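Local atomic coordinates of putative metallopeptidase (Shewanella baltica OS155, PDB entry 3IEH), a protein that binds a zinc ion and probably acts as a metallocarboxypeptidase or related hydrolase of the peptidase M14 family. Residues L69-G74 and V101-L106; I166-E171 and S229-L234; L87-E92 and A259-M264; Y179-E184 and G242-T247. All blocks are in the same frame, centred on the assembly; numbering follows the deposited sequence.

Contact 1 of 4, residues L69-G74 and V101-L106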
loop_
_atom_site.group_PDB
_atom_site.type_symbol
_atom_site.label_atom_id
_atom_site.label_comp_id
_atom_site.label_asym_id
_atom_site.label_seq_id
_atom_site.Cartn_x
_atom_site.Cartn_y
_atom_site.Cartn_z
ATOM N N LEU A 69 6.211 -0.186 -11.600
ATOM C CA LEU A 69 5.106 -0.412 -10.681
ATOM C C LEU A 69 5.559 -0.241 -9.213
ATOM O O LEU A 69 6.655 -0.666 -8.825
ATOM C CB LEU A 69 4.553 -1.821 -10.896
ATOM C CG LEU A 69 3.995 -2.115 -12.307
ATOM C CD1 LEU A 69 3.544 -3.578 -12.419
ATOM C CD2 LEU A 69 2.846 -1.170 -12.665
ATOM N N LEU A 70 4.694 0.394 -8.427
ATOM C CA LEU A 70 4.943 0.708 -7.031
ATOM C C LEU A 70 3.894 0.058 -6.145
ATOM O O LEU A 70 2.697 0.220 -6.394
ATOM C CB LEU A 70 4.884 2.238 -6.816
ATOM C CG LEU A 70 5.071 2.751 -5.374
ATOM C CD1 LEU A 70 6.436 2.413 -4.868
ATOM C CD2 LEU A 70 4.807 4.220 -5.238
ATOM N N ILE A 71 4.333 -0.690 -5.132
ATOM C CA ILE A 71 3.410 -1.211 -4.126
ATOM C C ILE A 71 3.792 -0.576 -2.791
ATOM O O ILE A 71 4.966 -0.588 -2.392
ATOM C CB ILE A 71 3.451 -2.745 -3.982
ATOM C CG1 ILE A 71 3.241 -3.434 -5.337
ATOM C CG2 ILE A 71 2.388 -3.181 -2.925
ATOM C CD1 ILE A 71 3.227 -4.951 -5.259
ATOM N N SER A 72 2.821 -0.000 -2.106
ATOM C CA SER A 72 3.106 0.664 -0.834
ATOM C C SER A 72 2.153 0.074 0.180
ATOM O O SER A 72 1.069 -0.323 -0.176
ATOM C CB SER A 72 2.897 2.160 -0.948
ATOM O OG SER A 72 1.533 2.445 -1.291
ATOM N N ALA A 73 2.590 0.007 1.434
ATOM C CA ALA A 73 1.815 -0.535 2.533
ATOM C C ALA A 73 2.169 0.215 3.798
ATOM O O ALA A 73 3.184 0.905 3.855
ATOM C CB ALA A 73 2.129 -2.031 2.709
ATOM N N GLY A 74 1.319 0.096 4.808
ATOM C CA GLY A 74 1.626 0.604 6.127
ATOM C C GLY A 74 1.563 2.104 6.342
ATOM O O GLY A 74 2.297 2.632 7.190
ATOM N N VAL A 101 9.011 -6.986 -14.547
ATOM C CA VAL A 101 8.662 -5.668 -14.017
ATOM C C VAL A 101 9.857 -4.962 -13.360
ATOM O O VAL A 101 10.792 -5.600 -12.860
ATOM C CB VAL A 101 7.563 -5.788 -12.934
ATOM C CG1 VAL A 101 6.372 -6.543 -13.471
ATOM C CG2 VAL A 101 8.100 -6.494 -11.689
ATOM N N ASN A 102 9.803 -3.636 -13.370
ATOM C CA ASN A 102 10.693 -2.800 -12.597
ATOM C C ASN A 102 9.893 -2.464 -11.324
ATOM O O ASN A 102 9.062 -1.538 -11.339
ATOM C CB ASN A 102 11.004 -1.529 -13.358
ATOM C CG ASN A 102 11.608 -1.785 -14.751
ATOM O OD1 ASN A 102 12.369 -2.731 -14.974
ATOM N ND2 ASN A 102 11.285 -0.913 -15.681
ATOM N N LEU A 103 10.113 -3.228 -10.245
ATOM C CA LEU A 103 9.337 -3.086 -9.010
ATOM C C LEU A 103 9.999 -2.170 -7.992
ATOM O O LEU A 103 11.196 -2.291 -7.700
ATOM C CB LEU A 103 9.104 -4.436 -8.326
ATOM C CG LEU A 103 8.095 -4.448 -7.165
ATOM C CD1 LEU A 103 6.690 -4.103 -7.644
ATOM C CD2 LEU A 103 8.102 -5.798 -6.504
ATOM N N SER A 104 9.184 -1.272 -7.439
ATOM C CA SER A 104 9.589 -0.368 -6.381
ATOM C C SER A 104 8.647 -0.656 -5.227
ATOM O O SER A 104 7.482 -0.976 -5.465
ATOM C CB SER A 104 9.477 1.094 -6.845
ATOM O OG SER A 104 10.399 1.382 -7.898
ATOM N N LEU A 105 9.153 -0.598 -4.000
ATOM C CA LEU A 105 8.330 -0.854 -2.798
ATOM C C LEU A 105 8.478 0.231 -1.723
ATOM O O LEU A 105 9.584 0.799 -1.499
ATOM C CB LEU A 105 8.692 -2.190 -2.157
ATOM C CG LEU A 105 8.587 -3.436 -3.053
ATOM C CD1 LEU A 105 9.309 -4.611 -2.363
ATOM C CD2 LEU A 105 7.133 -3.807 -3.447
ATOM N N LEU A 106 7.353 0.519 -1.080
ATOM C CA LEU A 106 7.325 1.311 0.141
ATOM C C LEU A 106 6.710 0.360 1.171
ATOM O O LEU A 106 5.516 0.370 1.390
ATOM C CB LEU A 106 6.505 2.587 -0.016
ATOM C CG LEU A 106 7.127 3.809 -0.685
ATOM C CD1 LEU A 106 6.037 4.915 -0.864
ATOM C CD2 LEU A 106 8.384 4.333 0.098
#
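Strands 68-73 and 102-106 run side by side and parallel in a beta-alpha-beta unit, joined by five backbone hydrogen bonds. Leu-69 N reaches Asn-102 O, and Leu-69 O in turn accepts from Ser-104 N at 2.9 Å. Ile-71 follows with its N on Ser-104 O and its O on Leu-106 N, the latter bond almost straight at 171°. Ala-73 N closes the series on Leu-106 O, at 2.9 Å. The peptide groups of Leu-70 and Ser-72 serve the other neighbour, strand 165-172, so that 68-73 lies inside the sheet.

One face carries Leu-69, Ile-71, Leu-103 and Leu-105. Ile-71 CB sits 3.9 Å from Leu-105 CD2, while its CG1 approaches Leu-103 CD1 at 4.2 Å. Leu-103 holds CG anti to its backbone N (chi1 -169°), which swings CD1 across toward strand 68-73. The crossover helix of the unit, 81-91, lies against this face, its Leu-86 and Leu-90 touching Leu-105, and helix 253-271 packs on Leu-69, Ile-71 and Leu-103; branched aliphatic residues suit a surface pressed between sheet and helices.

The other face alternates leucine with serine. Leu-70 CD1 lies 3.9 Å from Ser-104 CB, and Ser-72 CB meets Leu-106 CB at 3.8 Å, where a small residue leaves the leucine room. Phe-230 rests on Leu-70, Ser-72 and Leu-106. Both buried hydroxyls find partners within the sheet, Ser-72 OG with Thr-168 OG1 and Ser-104 OG with Gln-58 NE2.

Contact 2 of 4, residues I166-E171 and S229-L234. With ZN (zinc ion), chain B.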
loop_
_atom_site.group_PDB
_atom_site.type_symbol
_atom_site.label_atom_id
_atom_site.label_comp_id
_atom_site.label_asym_id
_atom_site.label_seq_id
_atom_site.Cartn_x
_atom_site.Cartn_y
_atom_site.Cartn_z
ATOM N N ILE A 166 0.128 1.965 -9.572
ATOM C CA ILE A 166 0.346 2.197 -8.148
ATOM C C ILE A 166 -0.682 1.313 -7.407
ATOM O O ILE A 166 -1.889 1.354 -7.695
ATOM C CB ILE A 166 0.201 3.715 -7.778
ATOM C CG1 ILE A 166 0.374 3.993 -6.269
ATOM C CG2 ILE A 166 -1.160 4.257 -8.142
ATOM C CD1 ILE A 166 1.561 3.355 -5.639
ATOM N N LEU A 167 -0.194 0.443 -6.536
ATOM C CA LEU A 167 -1.063 -0.304 -5.648
ATOM C C LEU A 167 -0.684 0.106 -4.253
ATOM O O LEU A 167 0.494 0.140 -3.902
ATOM C CB LEU A 167 -0.893 -1.815 -5.813
ATOM C CG LEU A 167 -1.442 -2.717 -4.693
ATOM C CD1 LEU A 167 -2.924 -2.590 -4.550
ATOM C CD2 LEU A 167 -1.042 -4.177 -4.932
ATOM N N THR A 168 -1.682 0.423 -3.450
ATOM C CA THR A 168 -1.437 0.667 -2.038
ATOM C C THR A 168 -2.323 -0.302 -1.234
ATOM O O THR A 168 -3.505 -0.433 -1.524
ATOM C CB THR A 168 -1.660 2.148 -1.646
ATOM O OG1 THR A 168 -1.169 2.336 -0.315
ATOM C CG2 THR A 168 -3.132 2.527 -1.700
ATOM N N CYS A 169 -1.744 -0.998 -0.252
ATOM C CA CYS A 169 -2.468 -2.030 0.492
ATOM C C CYS A 169 -2.891 -1.602 1.894
ATOM O O CYS A 169 -2.064 -1.511 2.815
ATOM C CB CYS A 169 -1.623 -3.275 0.531
ATOM S SG CYS A 169 -1.392 -3.880 -1.170
ATOM N N HIS A 170 -4.188 -1.334 2.041
ATOM C CA HIS A 170 -4.747 -0.847 3.285
ATOM C C HIS A 170 -5.652 -1.885 3.886
ATOM O O HIS A 170 -5.915 -2.943 3.284
ATOM C CB HIS A 170 -5.526 0.434 3.033
ATOM C CG HIS A 170 -4.650 1.614 2.736
ATOM N ND1 HIS A 170 -4.439 2.624 3.640
ATOM C CD2 HIS A 170 -3.888 1.910 1.662
ATOM C CE1 HIS A 170 -3.621 3.518 3.121
ATOM N NE2 HIS A 170 -3.272 3.110 1.920
ATOM N N GLU A 171 -6.072 -1.612 5.111
ATOM C CA GLU A 171 -7.053 -2.444 5.787
ATOM C C GLU A 171 -8.089 -1.562 6.460
ATOM O O GLU A 171 -7.820 -0.424 6.765
ATOM C CB GLU A 171 -6.409 -3.335 6.821
ATOM C CG GLU A 171 -5.354 -4.257 6.320
ATOM C CD GLU A 171 -5.286 -5.500 7.183
ATOM O OE1 GLU A 171 -4.552 -5.472 8.170
ATOM O OE2 GLU A 171 -6.029 -6.479 6.945
ATOM N N SER A 229 -5.270 11.754 -0.818
ATOM C CA SER A 229 -4.458 10.582 -0.469
ATOM C C SER A 229 -3.253 10.418 -1.394
ATOM O O SER A 229 -3.235 10.912 -2.507
ATOM C CB SER A 229 -5.287 9.298 -0.549
ATOM O OG SER A 229 -5.520 8.941 -1.898
ATOM N N PHE A 230 -2.267 9.674 -0.922
ATOM C CA PHE A 230 -1.049 9.422 -1.671
ATOM C C PHE A 230 -1.347 8.854 -3.070
ATOM O O PHE A 230 -0.809 9.325 -4.069
ATOM C CB PHE A 230 -0.193 8.456 -0.836
ATOM C CG PHE A 230 1.076 8.014 -1.494
ATOM C CD1 PHE A 230 2.152 8.889 -1.627
ATOM C CD2 PHE A 230 1.220 6.697 -1.942
ATOM C CE1 PHE A 230 3.361 8.468 -2.221
ATOM C CE2 PHE A 230 2.423 6.260 -2.517
ATOM C CZ PHE A 230 3.497 7.149 -2.663
ATOM N N GLU A 231 -2.212 7.843 -3.116
ATOM C CA GLU A 231 -2.627 7.173 -4.361
ATOM C C GLU A 231 -3.286 8.146 -5.342
ATOM O O GLU A 231 -2.878 8.232 -6.504
ATOM C CB GLU A 231 -3.648 6.062 -4.063
ATOM C CG GLU A 231 -3.444 5.262 -2.751
ATOM C CD GLU A 231 -4.072 5.859 -1.456
ATOM O OE1 GLU A 231 -5.317 6.013 -1.365
ATOM O OE2 GLU A 231 -3.309 6.095 -0.500
ATOM N N ALA A 232 -4.327 8.858 -4.894
ATOM C CA ALA A 232 -5.057 9.788 -5.821
ATOM C C ALA A 232 -4.084 10.818 -6.385
ATOM O O ALA A 232 -4.091 11.131 -7.572
ATOM C CB ALA A 232 -6.304 10.505 -5.127
ATOM N N CYS A 233 -3.209 11.305 -5.519
ATOM C CA CYS A 233 -2.223 12.290 -5.906
ATOM C C CYS A 233 -1.252 11.776 -6.989
ATOM O O CYS A 233 -0.956 12.485 -7.954
ATOM C CB CYS A 233 -1.447 12.731 -4.679
ATOM S SG CYS A 233 -0.368 14.143 -5.058
ATOM N N LEU A 234 -0.770 10.550 -6.807
ATOM C CA LEU A 234 0.130 9.917 -7.761
ATOM C C LEU A 234 -0.588 9.620 -9.071
ATOM O O LEU A 234 0.007 9.762 -10.151
ATOM C CB LEU A 234 0.743 8.643 -7.189
ATOM C CG LEU A 234 1.884 8.815 -6.194
ATOM C CD1 LEU A 234 2.315 7.457 -5.677
ATOM C CD2 LEU A 234 3.054 9.551 -6.868
HETATM ZN ZN ZN B . -5.789 2.871 5.680
HETATM O O HOH W 1 -7.866 3.047 4.696
#
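The imidazole of His-170 and the carboxylate of Glu-231 meet with their planes 59° apart, His-170 NE2 lying 3.8 Å from Glu-231 OE2, too far for a hydrogen bond. At its edge the ring has Thr-168 O in plane, and NE2 makes a weak bond to Thr-168 OG1, a hydroxyl also bonded to Ser-72. His-170 ND1 holds the zinc ion at 2.5 Å, with His-76 and Glu-79 as the other protein ligands and a water on the metal. The second flat group, the Phe-230 ring, has Leu-234 CD1 over one face, offset toward the rim, and Ile-166 CD1 approaching obliquely, 4.4 Å from Phe-230 CE2.

Beyond the rings, Ile-166 CG1, anti to its backbone N (chi1 178°), extends toward the helix and touches Leu-234 CD1 at 4.0 Å. Helix 230-237 thus rests on strand 165-172 through Phe-230 and Leu-234, one turn apart; Ser-229 is its N-cap, OG accepting from Ala-232 N.

The Glu-231 carboxylate comes near the imidazole, though the exact course of its CH2 groups past Thr-168 is doubtful in the model, and OE2 accepts from Asn-128 ND2. An alanine here would probably leave Asn-128 ND2 without its acceptor and take a carboxylate from the imidazole's side. With no hydrogen bond between them, that carboxylate probably acts on the imidazole through space, favouring positive charge there a little without fixing the ring's rotation.

Contact 3 of 4, residues L87-E92 and A259-M264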
loop_
_atom_site.group_PDB
_atom_site.type_symbol
_atom_site.label_atom_id
_atom_site.label_comp_id
_atom_site.label_asym_id
_atom_site.label_seq_id
_atom_site.Cartn_x
_atom_site.Cartn_y
_atom_site.Cartn_z
ATOM N N LEU A 87 5.628 -9.013 2.981
ATOM C CA LEU A 87 6.689 -9.950 3.322
ATOM C C LEU A 87 6.344 -11.331 2.791
ATOM O O LEU A 87 7.202 -12.027 2.283
ATOM C CB LEU A 87 6.932 -10.053 4.843
ATOM C CG LEU A 87 7.865 -9.026 5.483
ATOM C CD1 LEU A 87 7.947 -9.247 7.036
ATOM C CD2 LEU A 87 9.263 -9.120 4.844
ATOM N N HIS A 88 5.090 -11.738 2.945
ATOM C CA HIS A 88 4.664 -13.028 2.476
ATOM C C HIS A 88 4.912 -13.153 0.973
ATOM O O HIS A 88 5.513 -14.124 0.498
ATOM C CB HIS A 88 3.193 -13.250 2.754
ATOM C CG HIS A 88 2.724 -14.574 2.275
ATOM N ND1 HIS A 88 2.259 -14.772 0.993
ATOM C CD2 HIS A 88 2.744 -15.789 2.867
ATOM C CE1 HIS A 88 1.966 -16.048 0.832
ATOM N NE2 HIS A 88 2.248 -16.687 1.956
ATOM N N PHE A 89 4.451 -12.148 0.248
ATOM C CA PHE A 89 4.615 -12.081 -1.192
ATOM C C PHE A 89 6.077 -12.166 -1.632
ATOM O O PHE A 89 6.391 -12.855 -2.594
ATOM C CB PHE A 89 3.991 -10.784 -1.691
ATOM C CG PHE A 89 4.393 -10.407 -3.066
ATOM C CD1 PHE A 89 3.709 -10.915 -4.169
ATOM C CD2 PHE A 89 5.426 -9.503 -3.269
ATOM C CE1 PHE A 89 4.052 -10.539 -5.441
ATOM C CE2 PHE A 89 5.789 -9.124 -4.546
ATOM C CZ PHE A 89 5.104 -9.651 -5.642
ATOM N N LEU A 90 6.962 -11.463 -0.932
ATOM C CA LEU A 90 8.371 -11.449 -1.284
ATOM C C LEU A 90 9.014 -12.788 -1.017
ATOM O O LEU A 90 9.880 -13.219 -1.781
ATOM C CB LEU A 90 9.135 -10.371 -0.516
ATOM C CG LEU A 90 8.733 -8.957 -0.919
ATOM C CD1 LEU A 90 9.329 -7.928 0.067
ATOM C CD2 LEU A 90 9.095 -8.673 -2.388
ATOM N N SER A 91 8.599 -13.438 0.066
ATOM C CA SER A 91 9.152 -14.729 0.434
ATOM C C SER A 91 8.889 -15.715 -0.699
ATOM O O SER A 91 9.684 -16.604 -0.950
ATOM C CB SER A 91 8.569 -15.236 1.751
ATOM O OG SER A 91 7.245 -15.691 1.572
ATOM N N GLU A 92 7.788 -15.515 -1.411
ATOM C CA GLU A 92 7.442 -16.365 -2.528
ATOM C C GLU A 92 7.986 -15.888 -3.883
ATOM O O GLU A 92 7.667 -16.501 -4.910
ATOM C CB GLU A 92 5.925 -16.532 -2.593
ATOM C CG GLU A 92 5.355 -17.317 -1.411
ATOM C CD GLU A 92 3.873 -17.669 -1.577
ATOM O OE1 GLU A 92 3.130 -16.889 -2.230
ATOM O OE2 GLU A 92 3.455 -18.727 -1.038
ATOM N N ALA A 259 -4.459 -12.614 1.642
ATOM C CA ALA A 259 -5.272 -11.787 0.704
ATOM C C ALA A 259 -4.458 -10.631 0.129
ATOM O O ALA A 259 -4.559 -10.315 -1.055
ATOM C CB ALA A 259 -6.543 -11.237 1.406
ATOM N N ASN A 260 -3.696 -9.971 0.998
ATOM C CA ASN A 260 -2.830 -8.864 0.617
ATOM C C ASN A 260 -1.745 -9.344 -0.346
ATOM O O ASN A 260 -1.444 -8.675 -1.325
ATOM C CB ASN A 260 -2.240 -8.205 1.871
ATOM C CG ASN A 260 -3.189 -7.165 2.481
ATOM O OD1 ASN A 260 -3.244 -6.042 2.015
ATOM N ND2 ASN A 260 -3.935 -7.545 3.512
ATOM N N SER A 261 -1.199 -10.532 -0.086
ATOM C CA SER A 261 -0.211 -11.150 -0.963
ATOM C C SER A 261 -0.812 -11.509 -2.339
ATOM O O SER A 261 -0.156 -11.380 -3.368
ATOM C CB SER A 261 0.344 -12.418 -0.313
ATOM O OG SER A 261 1.375 -12.997 -1.094
ATOM N N ALA A 262 -2.050 -11.991 -2.333
ATOM C CA ALA A 262 -2.729 -12.352 -3.554
ATOM C C ALA A 262 -2.991 -11.094 -4.395
ATOM O O ALA A 262 -2.765 -11.117 -5.601
ATOM C CB ALA A 262 -4.028 -13.098 -3.254
ATOM N N ALA A 263 -3.433 -10.013 -3.755
ATOM C CA ALA A 263 -3.729 -8.758 -4.440
ATOM C C ALA A 263 -2.503 -8.160 -5.101
ATOM O O ALA A 263 -2.591 -7.644 -6.215
ATOM C CB ALA A 263 -4.345 -7.740 -3.478
HETATM N N MSE A 264 -1.373 -8.183 -4.396
HETATM C CA MSE A 264 -0.096 -7.755 -4.962
HETATM C C MSE A 264 0.301 -8.604 -6.176
HETATM O O MSE A 264 0.785 -8.071 -7.169
HETATM C CB MSE A 264 0.991 -7.838 -3.915
HETATM C CG MSE A 264 0.858 -6.770 -2.859
HETATM SE SE MSE A 264 1.929 -7.166 -1.314
HETATM C CE MSE A 264 0.848 -6.094 -0.149
#
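Ser-261 fits against His-88 and Phe-89 at the tight centre of this helix pair. Its OG, anti to the backbone N (chi1 -176°), points across the interface and lies at the edge of the imidazole, in plane with it, forming a 2.9 Å hydrogen bond with His-88 ND1 in which either could be the donor. The same oxygen comes within 3.4 Å of Phe-89 CA. A residue this small lets the backbones draw together, Phe-89 CA standing 4.9 Å from Ser-261 CA.

One helical turn on, selenomethionine Met-264 lays CB over one face of the Phe-89 ring, toward its rim. Its SE makes an oblique Met-aromatic contact, 5.0 Å from the ring centroid. Helices 81-91 and 253-271 cross here at 59°, their local axes 8.6 Å apart, in the layer against one side of the central sheet of this alpha/beta fold; the flexible Met-264 side chain also reaches Leu-167 and Cys-169 on the sheet.

Packing slackens toward solvent. Glu-92, exposed where helix 81-91 ends, brings OE1 no closer than 4.4 Å to Ser-261 OG, a suitable place for a charged group, and His-88 itself is partly exposed.

Contact 4 of 4, residues Y179-E184 and G242-T247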
loop_
_atom_site.group_PDB
_atom_site.type_symbol
_atom_site.label_atom_id
_atom_site.label_comp_id
_atom_site.label_asym_id
_atom_site.label_seq_id
_atom_site.Cartn_x
_atom_site.Cartn_y
_atom_site.Cartn_z
ATOM N N TYR A 179 -13.014 -4.459 0.042
ATOM C CA TYR A 179 -13.339 -3.557 -1.047
ATOM C C TYR A 179 -12.059 -2.946 -1.579
ATOM O O TYR A 179 -10.965 -3.172 -1.042
ATOM C CB TYR A 179 -14.393 -2.495 -0.645
ATOM C CG TYR A 179 -13.999 -1.644 0.523
ATOM C CD1 TYR A 179 -14.144 -2.122 1.844
ATOM C CD2 TYR A 179 -13.493 -0.351 0.326
ATOM C CE1 TYR A 179 -13.781 -1.337 2.939
ATOM C CE2 TYR A 179 -13.116 0.458 1.420
ATOM C CZ TYR A 179 -13.239 -0.049 2.722
ATOM O OH TYR A 179 -12.875 0.739 3.797
ATOM N N VAL A 180 -12.188 -2.226 -2.688
ATOM C CA VAL A 180 -11.037 -1.662 -3.368
ATOM C C VAL A 180 -11.396 -0.342 -4.045
ATOM O O VAL A 180 -12.436 -0.243 -4.656
ATOM C CB VAL A 180 -10.471 -2.649 -4.431
ATOM C CG1 VAL A 180 -11.579 -3.193 -5.294
ATOM C CG2 VAL A 180 -9.437 -1.942 -5.297
ATOM N N TYR A 181 -10.536 0.662 -3.881
ATOM C CA TYR A 181 -10.635 1.941 -4.567
ATOM C C TYR A 181 -9.775 1.760 -5.789
ATOM O O TYR A 181 -8.636 1.378 -5.639
ATOM C CB TYR A 181 -10.001 3.095 -3.746
ATOM C CG TYR A 181 -10.663 3.437 -2.418
ATOM C CD1 TYR A 181 -10.314 2.774 -1.242
ATOM C CD2 TYR A 181 -11.597 4.449 -2.334
ATOM C CE1 TYR A 181 -10.914 3.092 -0.027
ATOM C CE2 TYR A 181 -12.207 4.768 -1.135
ATOM C CZ TYR A 181 -11.865 4.103 0.012
ATOM O OH TYR A 181 -12.489 4.451 1.195
ATOM N N SER A 182 -10.275 2.058 -6.982
ATOM C CA SER A 182 -9.435 1.961 -8.197
ATOM C C SER A 182 -9.522 3.224 -9.044
ATOM O O SER A 182 -10.446 4.029 -8.884
ATOM C CB SER A 182 -9.767 0.729 -9.057
ATOM O OG SER A 182 -11.028 0.857 -9.684
ATOM N N PHE A 183 -8.515 3.376 -9.908
ATOM C CA PHE A 183 -8.379 4.502 -10.825
ATOM C C PHE A 183 -7.999 3.954 -12.188
ATOM O O PHE A 183 -6.978 3.264 -12.325
ATOM C CB PHE A 183 -7.302 5.472 -10.357
ATOM C CG PHE A 183 -7.589 6.086 -9.028
ATOM C CD1 PHE A 183 -7.231 5.432 -7.857
ATOM C CD2 PHE A 183 -8.252 7.291 -8.937
ATOM C CE1 PHE A 183 -7.494 5.993 -6.629
ATOM C CE2 PHE A 183 -8.548 7.842 -7.710
ATOM C CZ PHE A 183 -8.158 7.194 -6.558
ATOM N N GLU A 184 -8.856 4.207 -13.178
ATOM C CA GLU A 184 -8.578 3.815 -14.557
ATOM C C GLU A 184 -9.050 4.941 -15.448
ATOM O O GLU A 184 -10.041 5.589 -15.145
ATOM C CB GLU A 184 -9.309 2.534 -14.960
ATOM C CG GLU A 184 -8.929 1.254 -14.218
ATOM C CD GLU A 184 -9.596 0.055 -14.845
ATOM O OE1 GLU A 184 -9.446 -0.114 -16.070
ATOM O OE2 GLU A 184 -10.279 -0.712 -14.146
ATOM N N GLY A 242 -4.290 2.977 -10.654
ATOM C CA GLY A 242 -4.039 2.884 -9.219
ATOM C C GLY A 242 -5.125 2.060 -8.573
ATOM O O GLY A 242 -6.243 2.009 -9.078
ATOM N N ALA A 243 -4.778 1.385 -7.483
ATOM C CA ALA A 243 -5.741 0.664 -6.656
ATOM C C ALA A 243 -5.312 0.797 -5.212
ATOM O O ALA A 243 -4.106 0.724 -4.901
ATOM C CB ALA A 243 -5.809 -0.819 -7.033
ATOM N N CYS A 244 -6.292 1.009 -4.338
ATOM C CA CYS A 244 -6.068 0.957 -2.907
ATOM C C CYS A 244 -6.976 -0.142 -2.373
ATOM O O CYS A 244 -8.167 0.058 -2.237
ATOM C CB CYS A 244 -6.395 2.274 -2.232
ATOM S SG CYS A 244 -6.443 2.142 -0.401
ATOM N N THR A 245 -6.413 -1.310 -2.103
ATOM C CA THR A 245 -7.196 -2.436 -1.635
ATOM C C THR A 245 -7.444 -2.283 -0.142
ATOM O O THR A 245 -6.604 -1.754 0.587
ATOM C CB THR A 245 -6.474 -3.778 -1.884
ATOM O OG1 THR A 245 -5.213 -3.742 -1.232
ATOM C CG2 THR A 245 -6.257 -4.031 -3.406
ATOM N N GLU A 246 -8.616 -2.733 0.295
ATOM C CA GLU A 246 -8.988 -2.678 1.707
ATOM C C GLU A 246 -9.442 -4.079 2.144
ATOM O O GLU A 246 -10.535 -4.504 1.816
ATOM C CB GLU A 246 -10.122 -1.661 1.904
ATOM C CG GLU A 246 -9.724 -0.231 1.574
ATOM C CD GLU A 246 -9.011 0.491 2.715
ATOM O OE1 GLU A 246 -8.916 -0.010 3.870
ATOM O OE2 GLU A 246 -8.551 1.602 2.442
ATOM N N THR A 247 -8.567 -4.810 2.823
ATOM C CA THR A 247 -8.950 -6.061 3.442
ATOM C C THR A 247 -9.613 -5.775 4.802
ATOM O O THR A 247 -9.283 -4.805 5.502
ATOM C CB THR A 247 -7.752 -7.039 3.604
ATOM O OG1 THR A 247 -6.643 -6.380 4.241
ATOM C CG2 THR A 247 -7.328 -7.600 2.256
HETATM O O HOH W 2 -11.150 3.394 3.756
#
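Tyr-179 and Glu-246 face each other as one of three hydrogen-bonded antiparallel pairs, with Tyr-181 opposite Cys-244 and Phe-183 opposite Gly-242. Each pair exchanges two backbone bonds, six in all; Cys-244 N lies 2.7 Å from Tyr-181 O. Gly-242 suits its place because a CB there would lie 3.5 Å from Phe-183 CD1.

Tyr-179 places CG between its backbone N and carbonyl carbon (chi1 58°), which brings the ring alongside Glu-246. Glu-246 CB stands over the centre of the Tyr-179 ring in a CH-pi contact, 3.6 Å from its centroid, with the carboxylate and ring planes 13° apart. Tyr-181 receives Cys-244 SG obliquely. In the central mixed sheet of this M14 fold, strand 242-248 carries Glu-246, the predicted proton donor/acceptor, beside zinc ligand His-170.

Polar links converge on one water. It donates to Tyr-179 OH at 3.2 Å and weakly to Glu-246 OE2, and bonds Tyr-181 OH at 3.1 Å. Tyr-179 OH is also bonded to Asp-172. A serine in place of Tyr-179 would probably open a gap beside Glu-246 CB and leave Asp-172 without its hydroxyl partner.

On the reverse face, Val-180 CG2 packs on Ala-243 CB at 4.2 Å.

In the fold
Contacts 1, 2 and 4 share the central mixed sheet, whose strands 102-106, 68-73, 165-172, 242-248 and 179-183 are consecutive across it. Contact 1 closes before contacts 2 and 4 open; those two alternate along the chain, their centres about 8 Å apart. Contact 2 lays helix 230-237 on the sheet, and contact 3 joins helices 81-91 and 253-271 on the other side, its centre about 17 Å from that of contact 2. Contact 3 spans most of the chain, enclosing contacts 2 and 4 in sequence. Helix layers thus flank the sheet; adjoining strands 165-172 and 242-248 bring contacts 2 and 4 together near the zinc, while contact 3 lies on the far face, away from the metal.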